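Local coordinates for protein zinc peptidase (Vibrio cholerae, PDB 2GU1) that cuts the peptide cross-links between peptidoglycan strands as a zinc-dependent DD-endopeptidase, probably letting new glycans be inserted as the cell wall expands, at residues A[71-75]-A[160-164]; A[97-103]-A[150-156]; A[44-49]-A[67-71]; A[7-12]-A[51-57]. One frame throughout, in Å; residues are numbered along the deposited sequence.

Interaction 1. Residues A[71-75]-A[160-164]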
loop_
_atom_site.group_PDB
_atom_site.type_symbol
_atom_site.label_atom_id
_atom_site.label_comp_id
_atom_site.label_asym_id
_atom_site.label_seq_id
_atom_site.Cartn_x
_atom_site.Cartn_y
_atom_site.Cartn_z
ATOM N N MET A 71 9.233 -10.065 1.691
ATOM C CA MET A 71 8.596 -9.204 0.697
ATOM C C MET A 71 9.614 -8.795 -0.364
ATOM O O MET A 71 9.266 -8.592 -1.527
ATOM C CB MET A 71 8.012 -7.963 1.375
ATOM C CG MET A 71 6.775 -8.273 2.190
ATOM S SD MET A 71 6.458 -7.107 3.532
ATOM C CE MET A 71 7.313 -7.922 4.865
ATOM N N SER A 72 10.866 -8.655 0.058
ATOM C CA SER A 72 11.966 -8.309 -0.844
ATOM C C SER A 72 13.239 -8.709 -0.123
ATOM O O SER A 72 13.190 -9.140 1.026
ATOM C CB SER A 72 12.005 -6.804 -1.142
ATOM O OG SER A 72 12.590 -6.082 -0.071
ATOM N N ILE A 73 14.382 -8.563 -0.784
ATOM C CA ILE A 73 15.640 -8.924 -0.148
ATOM C C ILE A 73 16.046 -7.931 0.948
ATOM O O ILE A 73 17.014 -8.158 1.664
ATOM C CB ILE A 73 16.776 -9.060 -1.195
ATOM C CG1 ILE A 73 16.953 -7.755 -1.972
ATOM C CG2 ILE A 73 16.444 -10.200 -2.157
ATOM C CD1 ILE A 73 17.954 -7.863 -3.118
ATOM N N VAL A 74 15.294 -6.842 1.085
ATOM C CA VAL A 74 15.591 -5.849 2.110
ATOM C C VAL A 74 14.427 -5.626 3.079
ATOM O O VAL A 74 14.492 -4.744 3.932
ATOM C CB VAL A 74 15.992 -4.478 1.485
ATOM C CG1 VAL A 74 17.277 -4.631 0.692
ATOM C CG2 VAL A 74 14.872 -3.944 0.595
ATOM N N GLU A 75 13.373 -6.429 2.954
ATOM C CA GLU A 75 12.204 -6.293 3.820
ATOM C C GLU A 75 11.526 -7.629 4.109
ATOM O O GLU A 75 11.262 -8.414 3.196
ATOM C CB GLU A 75 11.189 -5.341 3.177
ATOM C CG GLU A 75 11.765 -3.979 2.830
ATOM C CD GLU A 75 10.771 -3.060 2.142
ATOM O OE1 GLU A 75 11.116 -1.878 1.916
ATOM O OE2 GLU A 75 9.650 -3.513 1.825
ATOM N N HIS A 160 22.646 -6.457 -5.967
ATOM C CA HIS A 160 21.325 -6.920 -6.354
ATOM C C HIS A 160 20.250 -5.846 -6.294
ATOM O O HIS A 160 20.140 -5.104 -5.316
ATOM C CB HIS A 160 20.919 -8.100 -5.475
ATOM C CG HIS A 160 21.864 -9.257 -5.557
ATOM N ND1 HIS A 160 21.988 -10.036 -6.686
ATOM C CD2 HIS A 160 22.751 -9.749 -4.659
ATOM C CE1 HIS A 160 22.910 -10.960 -6.481
ATOM N NE2 HIS A 160 23.388 -10.807 -5.259
ATOM N N ASN A 161 19.468 -5.778 -7.364
ATOM C CA ASN A 161 18.374 -4.829 -7.471
ATOM C C ASN A 161 17.242 -5.409 -6.626
ATOM O O ASN A 161 16.845 -6.559 -6.810
ATOM C CB ASN A 161 17.961 -4.698 -8.940
ATOM C CG ASN A 161 16.948 -3.591 -9.173
ATOM O OD1 ASN A 161 16.777 -3.130 -10.302
ATOM N ND2 ASN A 161 16.262 -3.173 -8.120
ATOM N N THR A 162 16.741 -4.620 -5.685
ATOM C CA THR A 162 15.671 -5.077 -4.801
ATOM C C THR A 162 14.315 -5.058 -5.493
ATOM O O THR A 162 13.389 -5.751 -5.081
ATOM C CB THR A 162 15.585 -4.203 -3.540
ATOM O OG1 THR A 162 15.101 -2.897 -3.892
ATOM C CG2 THR A 162 16.956 -4.065 -2.897
ATOM N N GLY A 163 14.205 -4.270 -6.554
ATOM C CA GLY A 163 12.942 -4.162 -7.255
ATOM C C GLY A 163 12.184 -2.927 -6.796
ATOM O O GLY A 163 11.183 -2.532 -7.404
ATOM N N ASN A 164 12.658 -2.315 -5.716
ATOM C CA ASN A 164 12.035 -1.115 -5.179
ATOM C C ASN A 164 12.564 0.091 -5.956
ATOM O O ASN A 164 13.763 0.195 -6.197
ATOM C CB ASN A 164 12.374 -0.969 -3.689
ATOM C CG ASN A 164 11.674 -2.010 -2.821
ATOM O OD1 ASN A 164 12.122 -2.318 -1.714
ATOM N ND2 ASN A 164 10.567 -2.548 -3.315
HETATM O O HOH W 1 14.039 -8.103 -3.736
#

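Interaction 2. Residues A[97-103]-A[150-156]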
loop_
_atom_site.group_PDB
_atom_site.type_symbol
_atom_site.label_atom_id
_atom_site.label_comp_id
_atom_site.label_asym_id
_atom_site.label_seq_id
_atom_site.Cartn_x
_atom_site.Cartn_y
_atom_site.Cartn_z
ATOM N N GLU A 97 21.414 0.478 -0.756
ATOM C CA GLU A 97 21.822 1.747 -1.351
ATOM C C GLU A 97 20.888 2.106 -2.495
ATOM O O GLU A 97 20.370 1.226 -3.183
ATOM C CB GLU A 97 23.256 1.685 -1.889
ATOM C CG GLU A 97 24.233 0.888 -1.050
ATOM C CD GLU A 97 24.356 -0.544 -1.535
ATOM O OE1 GLU A 97 24.754 -0.736 -2.706
ATOM O OE2 GLU A 97 24.057 -1.472 -0.756
ATOM N N TRP A 98 20.678 3.401 -2.694
ATOM C CA TRP A 98 19.816 3.868 -3.769
ATOM C C TRP A 98 20.658 4.479 -4.871
ATOM O O TRP A 98 21.579 5.251 -4.601
ATOM C CB TRP A 98 18.824 4.909 -3.252
ATOM C CG TRP A 98 17.810 4.352 -2.303
ATOM C CD1 TRP A 98 17.981 4.098 -0.972
ATOM C CD2 TRP A 98 16.468 3.970 -2.617
ATOM N NE1 TRP A 98 16.825 3.580 -0.435
ATOM C CE2 TRP A 98 15.879 3.486 -1.425
ATOM C CE3 TRP A 98 15.703 3.979 -3.794
ATOM C CZ2 TRP A 98 14.559 3.029 -1.371
ATOM C CZ3 TRP A 98 14.388 3.523 -3.742
ATOM C CH2 TRP A 98 13.833 3.049 -2.537
ATOM N N ARG A 99 20.350 4.127 -6.112
ATOM C CA ARG A 99 21.085 4.663 -7.249
ATOM C C ARG A 99 20.131 5.418 -8.157
ATOM O O ARG A 99 18.944 5.082 -8.259
ATOM C CB ARG A 99 21.761 3.542 -8.038
ATOM C CG ARG A 99 20.799 2.517 -8.612
ATOM C CD ARG A 99 21.509 1.578 -9.588
ATOM N NE ARG A 99 22.641 0.878 -8.981
ATOM C CZ ARG A 99 23.414 0.006 -9.626
ATOM N NH1 ARG A 99 23.181 -0.279 -10.901
ATOM N NH2 ARG A 99 24.426 -0.583 -8.996
ATOM N N GLU A 100 20.642 6.449 -8.812
ATOM C CA GLU A 100 19.804 7.226 -9.701
ATOM C C GLU A 100 19.953 6.746 -11.125
ATOM O O GLU A 100 21.055 6.426 -11.577
ATOM C CB GLU A 100 20.154 8.704 -9.600
ATOM C CG GLU A 100 19.817 9.291 -8.245
ATOM C CD GLU A 100 19.924 10.798 -8.226
ATOM O OE1 GLU A 100 19.571 11.401 -7.189
ATOM O OE2 GLU A 100 20.363 11.376 -9.249
ATOM N N ILE A 101 18.832 6.687 -11.832
ATOM C CA ILE A 101 18.848 6.254 -13.212
ATOM C C ILE A 101 17.961 7.198 -14.024
ATOM O O ILE A 101 16.852 7.573 -13.615
ATOM C CB ILE A 101 18.385 4.775 -13.329
ATOM C CG1 ILE A 101 18.629 4.253 -14.749
ATOM C CG2 ILE A 101 16.943 4.643 -12.914
ATOM C CD1 ILE A 101 17.698 4.806 -15.798
ATOM N N LEU A 102 18.472 7.594 -15.179
ATOM C CA LEU A 102 17.764 8.516 -16.041
ATOM C C LEU A 102 17.197 7.800 -17.269
ATOM O O LEU A 102 17.939 7.222 -18.059
ATOM C CB LEU A 102 18.730 9.620 -16.466
ATOM C CG LEU A 102 18.197 10.984 -16.887
ATOM C CD1 LEU A 102 17.392 11.605 -15.744
ATOM C CD2 LEU A 102 19.376 11.876 -17.266
ATOM N N PHE A 103 15.877 7.821 -17.411
ATOM C CA PHE A 103 15.251 7.193 -18.563
ATOM C C PHE A 103 14.882 8.307 -19.531
ATOM O O PHE A 103 13.944 9.069 -19.292
ATOM C CB PHE A 103 13.997 6.412 -18.160
ATOM C CG PHE A 103 14.280 5.177 -17.345
ATOM C CD1 PHE A 103 14.223 5.213 -15.958
ATOM C CD2 PHE A 103 14.593 3.977 -17.970
ATOM C CE1 PHE A 103 14.468 4.062 -15.199
ATOM C CE2 PHE A 103 14.840 2.823 -17.226
ATOM C CZ PHE A 103 14.778 2.865 -15.834
ATOM N N ILE A 150 13.265 11.090 -17.387
ATOM C CA ILE A 150 12.659 10.668 -16.132
ATOM C C ILE A 150 13.749 10.258 -15.147
ATOM O O ILE A 150 14.530 9.352 -15.433
ATOM C CB ILE A 150 11.754 9.445 -16.343
ATOM C CG1 ILE A 150 10.822 9.686 -17.536
ATOM C CG2 ILE A 150 10.957 9.153 -15.065
ATOM C CD1 ILE A 150 9.905 10.913 -17.390
ATOM N N LEU A 151 13.808 10.916 -13.994
ATOM C CA LEU A 151 14.814 10.550 -12.987
ATOM C C LEU A 151 14.183 9.591 -11.981
ATOM O O LEU A 151 13.208 9.935 -11.312
ATOM C CB LEU A 151 15.344 11.789 -12.253
ATOM C CG LEU A 151 16.416 11.422 -11.216
ATOM C CD1 LEU A 151 17.666 10.965 -11.946
ATOM C CD2 LEU A 151 16.745 12.616 -10.322
ATOM N N VAL A 152 14.734 8.382 -11.894
ATOM C CA VAL A 152 14.238 7.365 -10.980
ATOM C C VAL A 152 15.321 6.955 -9.974
ATOM O O VAL A 152 16.514 6.970 -10.279
ATOM C CB VAL A 152 13.787 6.097 -11.759
ATOM C CG1 VAL A 152 13.319 5.004 -10.801
ATOM C CG2 VAL A 152 12.679 6.460 -12.737
ATOM N N LYS A 153 14.887 6.616 -8.771
ATOM C CA LYS A 153 15.785 6.153 -7.727
ATOM C C LYS A 153 15.500 4.667 -7.612
ATOM O O LYS A 153 14.346 4.265 -7.475
ATOM C CB LYS A 153 15.481 6.836 -6.392
ATOM C CG LYS A 153 16.084 8.217 -6.250
ATOM C CD LYS A 153 15.941 8.733 -4.822
ATOM C CE LYS A 153 16.797 9.974 -4.604
ATOM N NZ LYS A 153 18.244 9.681 -4.823
ATOM N N GLN A 154 16.548 3.855 -7.695
ATOM C CA GLN A 154 16.402 2.406 -7.591
ATOM C C GLN A 154 17.167 1.899 -6.381
ATOM O O GLN A 154 18.333 2.230 -6.200
ATOM C CB GLN A 154 16.939 1.718 -8.846
ATOM C CG GLN A 154 16.018 1.783 -10.049
ATOM C CD GLN A 154 16.644 1.140 -11.274
ATOM O OE1 GLN A 154 15.951 0.773 -12.221
ATOM N NE2 GLN A 154 17.965 1.012 -11.261
ATOM N N GLN A 155 16.511 1.092 -5.556
ATOM C CA GLN A 155 17.166 0.559 -4.376
ATOM C C GLN A 155 17.868 -0.747 -4.709
ATOM O O GLN A 155 17.322 -1.611 -5.403
ATOM C CB GLN A 155 16.149 0.341 -3.254
ATOM C CG GLN A 155 16.733 -0.219 -1.965
ATOM C CD GLN A 155 15.673 -0.385 -0.889
ATOM O OE1 GLN A 155 14.554 -0.805 -1.174
ATOM N NE2 GLN A 155 16.026 -0.065 0.357
ATOM N N TYR A 156 19.099 -0.863 -4.229
ATOM C CA TYR A 156 19.908 -2.055 -4.431
ATOM C C TYR A 156 20.383 -2.566 -3.080
ATOM O O TYR A 156 20.344 -1.853 -2.085
ATOM C CB TYR A 156 21.137 -1.740 -5.293
ATOM C CG TYR A 156 20.920 -1.939 -6.774
ATOM C CD1 TYR A 156 19.994 -1.165 -7.475
ATOM C CD2 TYR A 156 21.625 -2.919 -7.472
ATOM C CE1 TYR A 156 19.772 -1.365 -8.838
ATOM C CE2 TYR A 156 21.412 -3.127 -8.837
ATOM C CZ TYR A 156 20.486 -2.346 -9.512
ATOM O OH TYR A 156 20.278 -2.540 -10.857
HETATM O O HOH W 2 20.303 0.066 -12.437
#

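Interaction 3. Residues A[44-49]-A[67-71]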
loop_
_atom_site.group_PDB
_atom_site.type_symbol
_atom_site.label_atom_id
_atom_site.label_comp_id
_atom_site.label_asym_id
_atom_site.label_seq_id
_atom_site.Cartn_x
_atom_site.Cartn_y
_atom_site.Cartn_z
ATOM N N GLN A 44 -0.204 -7.675 5.787
ATOM C CA GLN A 44 0.914 -7.873 4.866
ATOM C C GLN A 44 0.697 -9.139 4.020
ATOM O O GLN A 44 0.976 -9.167 2.826
ATOM C CB GLN A 44 2.213 -8.053 5.655
ATOM C CG GLN A 44 2.502 -6.984 6.702
ATOM C CD GLN A 44 3.263 -5.811 6.140
ATOM O OE1 GLN A 44 2.822 -5.164 5.193
ATOM N NE2 GLN A 44 4.421 -5.525 6.728
ATOM N N LEU A 45 0.200 -10.186 4.656
ATOM C CA LEU A 45 0.005 -11.465 3.979
ATOM C C LEU A 45 -1.052 -11.504 2.880
ATOM O O LEU A 45 -1.014 -12.378 2.015
ATOM C CB LEU A 45 -0.253 -12.549 5.030
ATOM C CG LEU A 45 0.980 -12.748 5.930
ATOM C CD1 LEU A 45 0.613 -13.573 7.158
ATOM C CD2 LEU A 45 2.111 -13.418 5.123
ATOM N N ASP A 46 -1.984 -10.557 2.888
ATOM C CA ASP A 46 -3.017 -10.528 1.855
ATOM C C ASP A 46 -2.451 -10.058 0.513
ATOM O O ASP A 46 -3.036 -10.313 -0.542
ATOM C CB ASP A 46 -4.156 -9.594 2.256
ATOM C CG ASP A 46 -5.283 -10.312 2.954
ATOM O OD1 ASP A 46 -6.301 -9.659 3.229
ATOM O OD2 ASP A 46 -5.162 -11.523 3.226
ATOM N N MET A 47 -1.317 -9.376 0.553
ATOM C CA MET A 47 -0.716 -8.865 -0.670
ATOM C C MET A 47 0.456 -9.685 -1.209
ATOM O O MET A 47 1.274 -9.149 -1.952
ATOM C CB MET A 47 -0.265 -7.414 -0.465
ATOM C CG MET A 47 0.877 -7.234 0.530
ATOM S SD MET A 47 1.439 -5.509 0.692
ATOM C CE MET A 47 0.440 -4.936 2.068
ATOM N N ILE A 48 0.543 -10.970 -0.849
ATOM C CA ILE A 48 1.645 -11.801 -1.341
ATOM C C ILE A 48 1.606 -11.868 -2.857
ATOM O O ILE A 48 0.554 -12.093 -3.453
ATOM C CB ILE A 48 1.605 -13.243 -0.795
ATOM C CG1 ILE A 48 0.276 -13.909 -1.162
ATOM C CG2 ILE A 48 1.841 -13.228 0.692
ATOM C CD1 ILE A 48 0.232 -15.398 -0.880
ATOM N N GLN A 49 2.767 -11.693 -3.470
ATOM C CA GLN A 49 2.893 -11.699 -4.920
ATOM C C GLN A 49 3.839 -12.800 -5.396
ATOM O O GLN A 49 4.765 -13.188 -4.679
ATOM C CB GLN A 49 3.437 -10.348 -5.390
ATOM C CG GLN A 49 2.575 -9.144 -5.029
ATOM C CD GLN A 49 1.296 -9.088 -5.827
ATOM O OE1 GLN A 49 1.325 -9.124 -7.057
ATOM N NE2 GLN A 49 0.160 -8.993 -5.136
ATOM N N LEU A 67 7.162 -18.000 10.958
ATOM C CA LEU A 67 6.950 -17.744 9.535
ATOM C C LEU A 67 7.645 -16.437 9.171
ATOM O O LEU A 67 7.471 -15.426 9.861
ATOM C CB LEU A 67 5.452 -17.603 9.228
ATOM C CG LEU A 67 5.094 -16.956 7.884
ATOM C CD1 LEU A 67 5.401 -17.927 6.760
ATOM C CD2 LEU A 67 3.616 -16.565 7.860
ATOM N N ILE A 68 8.433 -16.455 8.098
ATOM C CA ILE A 68 9.110 -15.248 7.641
ATOM C C ILE A 68 8.609 -14.962 6.226
ATOM O O ILE A 68 8.739 -15.801 5.322
ATOM C CB ILE A 68 10.655 -15.402 7.597
ATOM C CG1 ILE A 68 11.202 -15.763 8.984
ATOM C CG2 ILE A 68 11.301 -14.089 7.169
ATOM C CD1 ILE A 68 10.960 -17.205 9.366
ATOM N N TYR A 69 8.007 -13.790 6.050
ATOM C CA TYR A 69 7.497 -13.377 4.752
ATOM C C TYR A 69 8.506 -12.402 4.155
ATOM O O TYR A 69 8.601 -11.243 4.570
ATOM C CB TYR A 69 6.102 -12.735 4.913
ATOM C CG TYR A 69 5.555 -11.992 3.702
ATOM C CD1 TYR A 69 5.922 -12.347 2.397
ATOM C CD2 TYR A 69 4.646 -10.942 3.867
ATOM C CE1 TYR A 69 5.395 -11.666 1.282
ATOM C CE2 TYR A 69 4.114 -10.264 2.774
ATOM C CZ TYR A 69 4.492 -10.628 1.484
ATOM O OH TYR A 69 3.968 -9.941 0.418
ATOM N N HIS A 70 9.293 -12.900 3.205
ATOM C CA HIS A 70 10.297 -12.094 2.518
ATOM C C HIS A 70 9.630 -11.302 1.392
ATOM O O HIS A 70 9.459 -11.812 0.281
ATOM C CB HIS A 70 11.394 -13.005 1.937
ATOM C CG HIS A 70 12.206 -13.712 2.982
ATOM N ND1 HIS A 70 13.228 -13.095 3.673
ATOM C CD2 HIS A 70 12.122 -14.971 3.476
ATOM C CE1 HIS A 70 13.739 -13.944 4.549
ATOM N NE2 HIS A 70 13.084 -15.089 4.451
ATOM N N MET A 71 9.233 -10.065 1.691
ATOM C CA MET A 71 8.596 -9.204 0.697
ATOM C C MET A 71 9.614 -8.795 -0.364
ATOM O O MET A 71 9.266 -8.592 -1.527
ATOM C CB MET A 71 8.012 -7.963 1.375
ATOM C CG MET A 71 6.775 -8.273 2.190
ATOM S SD MET A 71 6.458 -7.107 3.532
ATOM C CE MET A 71 7.313 -7.922 4.865
#

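Interaction 4. Residues A[7-12]-A[51-57]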
loop_
_atom_site.group_PDB
_atom_site.type_symbol
_atom_site.label_atom_id
_atom_site.label_comp_id
_atom_site.label_asym_id
_atom_site.label_seq_id
_atom_site.Cartn_x
_atom_site.Cartn_y
_atom_site.Cartn_z
ATOM N N ARG A 7 12.999 -26.512 8.300
ATOM C CA ARG A 7 12.805 -25.245 7.532
ATOM C C ARG A 7 12.275 -25.496 6.122
ATOM O O ARG A 7 12.818 -26.317 5.380
ATOM C CB ARG A 7 14.121 -24.472 7.444
ATOM C CG ARG A 7 14.026 -23.212 6.607
ATOM C CD ARG A 7 15.322 -22.430 6.627
ATOM N NE ARG A 7 15.782 -22.185 7.992
ATOM C CZ ARG A 7 16.744 -21.326 8.316
ATOM N NH1 ARG A 7 17.353 -20.616 7.373
ATOM N NH2 ARG A 7 17.108 -21.189 9.584
ATOM N N ILE A 8 11.218 -24.776 5.758
ATOM C CA ILE A 8 10.596 -24.902 4.444
ATOM C C ILE A 8 10.678 -23.593 3.659
ATOM O O ILE A 8 10.259 -22.537 4.142
ATOM C CB ILE A 8 9.105 -25.296 4.569
ATOM C CG1 ILE A 8 8.979 -26.645 5.276
ATOM C CG2 ILE A 8 8.462 -25.341 3.195
ATOM C CD1 ILE A 8 7.548 -27.082 5.535
ATOM N N HIS A 9 11.224 -23.663 2.452
ATOM C CA HIS A 9 11.336 -22.487 1.607
ATOM C C HIS A 9 10.268 -22.597 0.526
ATOM O O HIS A 9 10.268 -23.552 -0.249
ATOM C CB HIS A 9 12.727 -22.422 0.967
ATOM C CG HIS A 9 13.826 -22.116 1.937
ATOM N ND1 HIS A 9 13.964 -20.887 2.543
ATOM C CD2 HIS A 9 14.840 -22.883 2.408
ATOM C CE1 HIS A 9 15.015 -20.907 3.344
ATOM N NE2 HIS A 9 15.564 -22.107 3.281
ATOM N N TYR A 10 9.354 -21.632 0.490
ATOM C CA TYR A 10 8.283 -21.642 -0.502
ATOM C C TYR A 10 8.278 -20.356 -1.316
ATOM O O TYR A 10 8.175 -19.266 -0.754
ATOM C CB TYR A 10 6.906 -21.783 0.167
ATOM C CG TYR A 10 5.777 -21.916 -0.838
ATOM C CD1 TYR A 10 5.415 -23.162 -1.340
ATOM C CD2 TYR A 10 5.122 -20.788 -1.342
ATOM C CE1 TYR A 10 4.439 -23.292 -2.318
ATOM C CE2 TYR A 10 4.139 -20.907 -2.329
ATOM C CZ TYR A 10 3.806 -22.163 -2.812
ATOM O OH TYR A 10 2.852 -22.307 -3.789
ATOM N N MET A 11 8.404 -20.478 -2.632
ATOM C CA MET A 11 8.359 -19.294 -3.477
ATOM C C MET A 11 6.925 -19.126 -3.983
ATOM O O MET A 11 6.350 -20.042 -4.576
ATOM C CB MET A 11 9.321 -19.413 -4.661
ATOM C CG MET A 11 9.206 -18.237 -5.628
ATOM S SD MET A 11 10.657 -18.012 -6.674
ATOM C CE MET A 11 11.692 -17.017 -5.578
ATOM N N VAL A 12 6.345 -17.959 -3.729
ATOM C CA VAL A 12 4.977 -17.692 -4.156
ATOM C C VAL A 12 4.829 -17.738 -5.668
ATOM O O VAL A 12 5.663 -17.205 -6.408
ATOM C CB VAL A 12 4.495 -16.320 -3.644
ATOM C CG1 VAL A 12 3.041 -16.103 -4.044
ATOM C CG2 VAL A 12 4.650 -16.258 -2.124
ATOM N N GLY A 51 6.828 -14.741 -6.747
ATOM C CA GLY A 51 8.222 -14.347 -6.692
ATOM C C GLY A 51 8.707 -14.057 -5.281
ATOM O O GLY A 51 9.904 -14.155 -5.002
ATOM N N GLU A 52 7.793 -13.675 -4.393
ATOM C CA GLU A 52 8.181 -13.402 -3.018
ATOM C C GLU A 52 8.366 -14.772 -2.384
ATOM O O GLU A 52 7.990 -15.784 -2.972
ATOM C CB GLU A 52 7.093 -12.595 -2.297
ATOM C CG GLU A 52 6.802 -11.260 -2.973
ATOM C CD GLU A 52 5.751 -10.448 -2.243
ATOM O OE1 GLU A 52 4.784 -11.048 -1.737
ATOM O OE2 GLU A 52 5.883 -9.210 -2.195
ATOM N N GLU A 53 8.938 -14.814 -1.190
ATOM C CA GLU A 53 9.184 -16.090 -0.543
ATOM C C GLU A 53 8.686 -16.153 0.882
ATOM O O GLU A 53 8.760 -15.168 1.619
ATOM C CB GLU A 53 10.683 -16.390 -0.518
ATOM C CG GLU A 53 11.349 -16.473 -1.876
ATOM C CD GLU A 53 12.848 -16.680 -1.749
ATOM O OE1 GLU A 53 13.253 -17.673 -1.106
ATOM O OE2 GLU A 53 13.616 -15.848 -2.280
ATOM N N LEU A 54 8.183 -17.326 1.256
ATOM C CA LEU A 54 7.730 -17.568 2.611
ATOM C C LEU A 54 8.686 -18.613 3.172
ATOM O O LEU A 54 9.063 -19.568 2.487
ATOM C CB LEU A 54 6.293 -18.096 2.633
ATOM C CG LEU A 54 5.158 -17.146 2.239
ATOM C CD1 LEU A 54 3.823 -17.884 2.319
ATOM C CD2 LEU A 54 5.143 -15.935 3.160
ATOM N N GLU A 55 9.107 -18.419 4.409
ATOM C CA GLU A 55 10.019 -19.358 5.041
ATOM C C GLU A 55 9.302 -19.868 6.285
ATOM O O GLU A 55 8.944 -19.075 7.152
ATOM C CB GLU A 55 11.315 -18.626 5.400
ATOM C CG GLU A 55 12.430 -19.482 5.959
ATOM C CD GLU A 55 13.765 -18.746 5.951
ATOM O OE1 GLU A 55 13.767 -17.503 6.095
ATOM O OE2 GLU A 55 14.816 -19.405 5.811
ATOM N N LEU A 56 9.049 -21.175 6.348
ATOM C CA LEU A 56 8.367 -21.759 7.503
ATOM C C LEU A 56 9.374 -22.518 8.365
ATOM O O LEU A 56 10.124 -23.355 7.861
ATOM C CB LEU A 56 7.257 -22.736 7.076
ATOM C CG LEU A 56 6.225 -22.453 5.975
ATOM C CD1 LEU A 56 4.879 -23.053 6.406
ATOM C CD2 LEU A 56 6.089 -20.979 5.710
ATOM N N MET A 57 9.389 -22.225 9.660
ATOM C CA MET A 57 10.289 -22.898 10.589
ATOM C C MET A 57 9.444 -23.841 11.446
ATOM O O MET A 57 8.577 -23.389 12.202
ATOM C CB MET A 57 10.981 -21.876 11.492
ATOM C CG MET A 57 11.489 -20.654 10.760
ATOM S SD MET A 57 12.853 -20.999 9.648
ATOM C CE MET A 57 13.951 -19.606 10.042
#

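Interaction 1. Residues A[71-75]-A[160-164]
I73 and T162 are joined across this contact by a single water, and no direct hydrogen bond links the two segments. The water accepts from I73 N and donates to T162 O, the latter at 2.8 Å. Otherwise the contact is mainly apolar. The methyl CG2 of T162 meets two side chains. V74 CG1 comes to 3.6 Å from T162 CG2, the two side chains crossing at about a right angle. I73 CG1 lies 3.8 Å from T162 CG2. I73 CD1 reaches on to H160 CB, also at 3.8 Å. S72 to E75 form a type I beta turn, which links strands 64-70 and 75-81 of the LysM-like domain. It packs on the start of strand 160-173 in the Csd3 second domain. S72 OG accepts from V74 N at 3.0 Å, an ST turn. T162 makes the same motif with N164 N. Its OG1 is also hydrogen-bonded to Q155 O, and a chi1 of 70° leaves CG2 to meet V74 and I73.

Interaction 2. Residues A[97-103]-A[150-156]
R99 lays its guanidinium flat on the ring of Y156, with planes 9° apart. R99 CZ stands 3.8 Å from the ring centroid, over the face, so the stack is also a cation-pi contact. A bend at chi3 (57°) turns the end of the R99 chain over the ring. One water accepts from R99 NH1 and Q154 NE2 and also bonds Y156 OH. W98 and Q155 stack on the other side of the sheet. Q155 CB sits 3.4 Å from the centroid of the W98 six-membered ring, almost exactly on its normal, a CH-pi contact. Strands 97-106 and 147-157 are antiparallel neighbours in the five-stranded sheet of the Csd3 second domain. Eight backbone hydrogen bonds join the two segments, four each way. On the W98 side, E100 and K153 run side by side; K153 NZ meets the anti lone pair of E100 OE1 at 3.2 Å in a salt bridge. On the R99 side, V152 CG2 touches F103 CD1 at the ring edge, 3.8 Å away.

Interaction 3. Residues A[44-49]-A[67-71]
Y69 OH sits beside I48 and is held by a hydrogen bond to E52 OE1, which Q49 N also grips. This carboxylate therefore ties the tyrosine to the end of the loop 44-49. The Y69 ring is the centre of the contact. I48 CG2 lies over one face in a CH-pi contact, 4.2 Å from the ring centroid. M71 CG covers the opposite face, 3.3 Å above the plane. L45 CD2 approaches obliquely, 3.8 Å from Y69 CD2, and the two side chains run antiparallel past one another. A chi1 of 168° sets the ring among Q44, L45 and I48. Q44 O comes within 3.3 Å of Y69 CE2, and also accepts from M47 N. I48 CA is 3.5 Å from Y69 OH. The loop leads from helix 29-38 to strand 53-58 and packs on strand 64-70, the middle strand of the LysM-like domain's sheet. The contact is thus mainly apolar, with the buried tyrosine's hydroxyl satisfied by the E52 carboxylate.

Interaction 4. Residues A[7-12]-A[51-57]
V12, R7 and L54 lose the most surface here. V12 is gripped through its backbone: its N donates to E52 O, and its O accepts from G51 N at 2.7 Å. V12 CG2 lies 3.5 Å from E52 O and reaches the branch of L54, whose CG is 4.5 Å away. R7 sits at the other end. A bend at chi3 (-52°) lays its guanidinium against M57 CE, which is over one face and 3.6 Å from NH2. NH1 is modelled in a doubtful salt bridge with E55 OE2; E55 OE1 is hydrogen-bonded to H70 NE2. Between these ends, strands 8-11 and 53-58 pair antiparallel at the margin of the LysM-like domain's five-stranded sheet. I8 with L56 and Y10 with L54 are the hydrogen-bonded pairs. Y10 N donates to L54 O at 2.9 Å, and L54 N returns a bond. L54 and Y10 point to the same face, where I21 of helix 18-24 touches both. On the H9 face, M11 CE lies 3.8 Å from E53 CG.

Interactions 3 and 4 lie in the LysM-like domain, their centres about 9 Å apart. They share one antiparallel sheet, with strands 53-58 and 64-70 adjacent, and their segments alternate along the chain, interaction 4 opening first. Interaction 4 closes before interaction 1 opens, interaction 3 before interaction 2, and interaction 2 lies between the segments of interaction 1. Interaction 2, in the sheet of the Csd3 second domain, is centred about 25 Å from interaction 3 and about 29 Å from interaction 4. Interaction 1 joins the two domains, sharing M71 with interaction 3 and strand 160-173 with the sheet of interaction 2. All four lie away from the zinc site, in the two domains that precede the M23 peptidase range.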